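Voltage-sensor containing phosphatase (Ciona intestinalis, PDB 3V0D) probably dephosphorylates membrane phosphoinositides under the control of a voltage sensor, pairing a PTEN-like tyrosine-phosphatase-type domain with a C2 domain. Local coordinates at residues Ala267-Val272 against Trp293-Leu298. The protein carries 1 engineered substitution. Numbering follows the deposited sequence. Where two conformers were deposited one is given.
Sequences AGDIKV and WFNTSL
I270 and F294 form a hydrogen-bonded antiparallel pair in a C2-domain sheet, where segments 269-272 and 293-295 run with their axes 4.6 Å apart at closest. I270 N gives its hydrogen to F294 O (2.8 Å, 175° at the hydrogen), and F294 N returns a bond to I270 O. Further along, T296 N donates to G268 O, while T296 OG1 takes the hydrogen of G268 N at 2.9 Å and also bonds K200 O; a threonine hydroxyl thus continues the ladder. At G268 a CB would press on the preceding carbonyl oxygen, which by itself calls for glycine.

On one side of the sheet the K271 methylenes cross the W293 indole, with CB 3.7 Å above the centre of the six-membered ring in a CH-pi contact. Chi1 of -178° sets CG anti to the backbone N; the long extended chain suits covering an indole while carrying NZ on to a salt bridge with D286. D269 CB lies at the indole edge, and N295 ND2 gives D269 OD2 a 2.8 Å bond from above the carboxylate plane. N295 OD1 accepts from S297 N, an Asx turn. On the opposite side of the sheet, I270 CB lies over the F294 ring and V272 CG2 meets its edge; I270 also touches I227, and F294 meets F333 and Y184.

The side bearing D269, W293 and N295 faces the phosphatase domain, where N96 OD1 accepts from W293 NE1. Y181 OH also bonds D269 OD2, and L100 N bonds OD1, so several partners hold this interdomain carboxylate and would probably favour its charged form.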
ATOM      1  N   ALA A 267       9.553  12.264  -9.824  1.00 18.01           N
ATOM      2  CA  ALA A 267      10.478  11.941  -8.746  1.00 18.52           C
ATOM      3  C   ALA A 267       9.648  11.480  -7.557  1.00 18.93           C
ATOM      4  O   ALA A 267       8.545  11.980  -7.322  1.00 21.45           O
ATOM      5  CB  ALA A 267      11.311  13.170  -8.379  1.00 21.15           C
ATOM      6  N   GLY A 268      10.161  10.499  -6.841  1.00 17.78           N
ATOM      7  CA  GLY A 268       9.501  10.034  -5.630  1.00 17.21           C
ATOM      8  C   GLY A 268       8.490   8.933  -5.897  1.00 16.29           C
ATOM      9  O   GLY A 268       8.690   8.072  -6.752  1.00 16.17           O
ATOM     10  N   ASP A 269       7.409   8.941  -5.134  1.00 15.64           N
ATOM     11  CA  ASP A 269       6.418   7.860  -5.202  1.00 15.42           C
ATOM     12  C   ASP A 269       5.405   8.196  -6.286  1.00 15.70           C
ATOM     13  O   ASP A 269       4.778   9.263  -6.264  1.00 17.75           O
ATOM     14  CB  ASP A 269       5.796   7.680  -3.835  1.00 16.38           C
ATOM     15  CG  ASP A 269       6.824   7.241  -2.823  1.00 17.17           C
ATOM     16  OD1 ASP A 269       7.189   8.060  -1.968  1.00 19.70           O
ATOM     17  OD2 ASP A 269       7.347   6.121  -2.996  1.00 18.37           O
ATOM     18  N   ILE A 270       5.277   7.298  -7.251  1.00 14.62           N
ATOM     19  CA  ILE A 270       4.441   7.500  -8.421  1.00 14.56           C
ATOM     20  C   ILE A 270       3.371   6.426  -8.420  1.00 14.47           C
ATOM     21  O   ILE A 270       3.668   5.241  -8.203  1.00 14.92           O
ATOM     22  CB  ILE A 270       5.300   7.426  -9.708  1.00 15.38           C
ATOM     23  CG1 ILE A 270       6.464   8.445  -9.669  1.00 17.34           C
ATOM     24  CG2 ILE A 270       4.456   7.599 -10.966  1.00 16.03           C
ATOM     25  CD1 ILE A 270       6.037   9.887  -9.554  1.00 19.48           C
ATOM     26  N   LYS A 271       2.138   6.836  -8.674  1.00 14.17           N
ATOM     27  CA  LYS A 271       1.006   5.927  -8.787  1.00 14.30           C
ATOM     28  C   LYS A 271       0.542   5.938 -10.233  1.00 14.20           C
ATOM     29  O   LYS A 271       0.374   7.009 -10.831  1.00 14.81           O
ATOM     30  CB  LYS A 271      -0.105   6.428  -7.876  1.00 15.45           C
ATOM     31  CG  LYS A 271      -1.336   5.569  -7.830  1.00 16.27           C
ATOM     32  CD  LYS A 271      -2.446   6.251  -7.003  1.00 16.78           C
ATOM     33  CE  LYS A 271      -3.635   5.380  -6.821  1.00 17.17           C
ATOM     34  NZ  LYS A 271      -4.642   6.071  -6.027  1.00 18.01           N
ATOM     35  N   VAL A 272       0.324   4.759 -10.795  1.00 13.94           N
ATOM     36  CA  VAL A 272      -0.076   4.625 -12.190  1.00 14.40           C
ATOM     37  C   VAL A 272      -1.374   3.843 -12.197  1.00 13.74           C
ATOM     38  O   VAL A 272      -1.439   2.723 -11.665  1.00 14.72           O
ATOM     39  CB  VAL A 272       1.004   3.897 -13.005  1.00 15.05           C
ATOM     40  CG1 VAL A 272       0.621   3.863 -14.463  1.00 16.80           C
ATOM     41  CG2 VAL A 272       2.363   4.586 -12.822  1.00 16.57           C
ATOM     42  N   TRP A 293       1.972   1.336  -7.511  1.00 14.07           N
ATOM     43  CA  TRP A 293       2.925   2.352  -7.074  1.00 14.12           C
ATOM     44  C   TRP A 293       4.348   1.887  -7.257  1.00 13.99           C
ATOM     45  O   TRP A 293       4.664   0.706  -7.074  1.00 14.86           O
ATOM     46  CB  TRP A 293       2.754   2.641  -5.597  1.00 14.18           C
ATOM     47  CG  TRP A 293       1.489   3.312  -5.202  1.00 14.30           C
ATOM     48  CD1 TRP A 293       0.244   2.760  -5.023  1.00 14.62           C
ATOM     49  CD2 TRP A 293       1.367   4.674  -4.809  1.00 14.37           C
ATOM     50  NE1 TRP A 293      -0.640   3.702  -4.543  1.00 15.00           N
ATOM     51  CE2 TRP A 293       0.036   4.887  -4.407  1.00 14.58           C
ATOM     52  CE3 TRP A 293       2.274   5.743  -4.746  1.00 15.90           C
ATOM     53  CZ2 TRP A 293      -0.412   6.111  -3.931  1.00 16.08           C
ATOM     54  CZ3 TRP A 293       1.829   6.959  -4.273  1.00 17.89           C
ATOM     55  CH2 TRP A 293       0.492   7.131  -3.869  1.00 18.12           C
ATOM     56  N   PHE A 294       5.243   2.827  -7.516  1.00 14.14           N
ATOM     57  CA  PHE A 294       6.669   2.573  -7.438  1.00 14.56           C
ATOM     58  C   PHE A 294       7.370   3.862  -7.025  1.00 14.43           C
ATOM     59  O   PHE A 294       6.804   4.946  -7.122  1.00 15.00           O
ATOM     60  CB  PHE A 294       7.235   2.033  -8.770  1.00 15.60           C
ATOM     61  CG  PHE A 294       7.239   3.049  -9.871  1.00 15.36           C
ATOM     62  CD1 PHE A 294       8.386   3.781 -10.149  1.00 16.94           C
ATOM     63  CD2 PHE A 294       6.085   3.338 -10.594  1.00 16.53           C
ATOM     64  CE1 PHE A 294       8.389   4.747 -11.131  1.00 18.10           C
ATOM     65  CE2 PHE A 294       6.078   4.324 -11.583  1.00 16.76           C
ATOM     66  CZ  PHE A 294       7.234   5.026 -11.856  1.00 17.66           C
ATOM     67  N   ASN A 295       8.623   3.737  -6.591  1.00 14.97           N
ATOM     68  CA  ASN A 295       9.429   4.898  -6.241  1.00 15.53           C
ATOM     69  C   ASN A 295      10.574   5.040  -7.235  1.00 15.64           C
ATOM     70  O   ASN A 295      11.310   4.080  -7.505  1.00 16.78           O
ATOM     71  CB  ASN A 295       9.946   4.784  -4.808  1.00 16.86           C
ATOM     72  CG  ASN A 295      10.663   6.064  -4.372  1.00 17.70           C
ATOM     73  OD1 ASN A 295      11.773   6.336  -4.818  1.00 20.19           O
ATOM     74  ND2 ASN A 295      10.021   6.861  -3.543  1.00 17.89           N
ATOM     75  N   THR A 296      10.701   6.238  -7.808  1.00 16.52           N
ATOM     76  CA  THR A 296      11.704   6.441  -8.863  1.00 17.13           C
ATOM     77  C   THR A 296      13.137   6.122  -8.419  1.00 17.24           C
ATOM     78  O   THR A 296      13.955   5.693  -9.211  1.00 19.00           O
ATOM     79  CB  THR A 296      11.662   7.864  -9.417  1.00 17.11           C
ATOM     80  OG1 THR A 296      11.972   8.796  -8.376  1.00 18.14           O
ATOM     81  CG2 THR A 296      10.323   8.207 -10.039  1.00 17.86           C
ATOM     82  N   SER A 297      13.439   6.336  -7.138  1.00 18.29           N
ATOM     83  CA  SER A 297      14.786   6.095  -6.612  0.73 19.18           C
ATOM     84  C   SER A 297      15.166   4.651  -6.556  1.00 19.96           C
ATOM     85  O   SER A 297      16.351   4.321  -6.442  1.00 22.11           O
ATOM     86  CB  SER A 297      14.901   6.596  -5.201  0.73 19.83           C
ATOM     87  OG  SER A 297      14.724   7.963  -5.198  0.73 20.30           O
ATOM     88  N   LEU A 298      14.165   3.780  -6.577  1.00 19.69           N
ATOM     89  CA  LEU A 298      14.377   2.357  -6.422  1.00 20.88           C
ATOM     90  C   LEU A 298      14.258   1.613  -7.744  1.00 21.81           C
ATOM     91  O   LEU A 298      14.457   0.408  -7.798  1.00 23.62           O
ATOM     92  CB  LEU A 298      13.645   1.765  -5.218  0.61 20.67           C
ATOM     93  CG  LEU A 298      14.117   2.366  -3.886  0.61 18.78           C
ATOM     94  CD1 LEU A 298      13.191   1.901  -2.792  0.61 19.57           C
ATOM     95  CD2 LEU A 298      15.535   1.979  -3.528  0.61 19.60           C
TER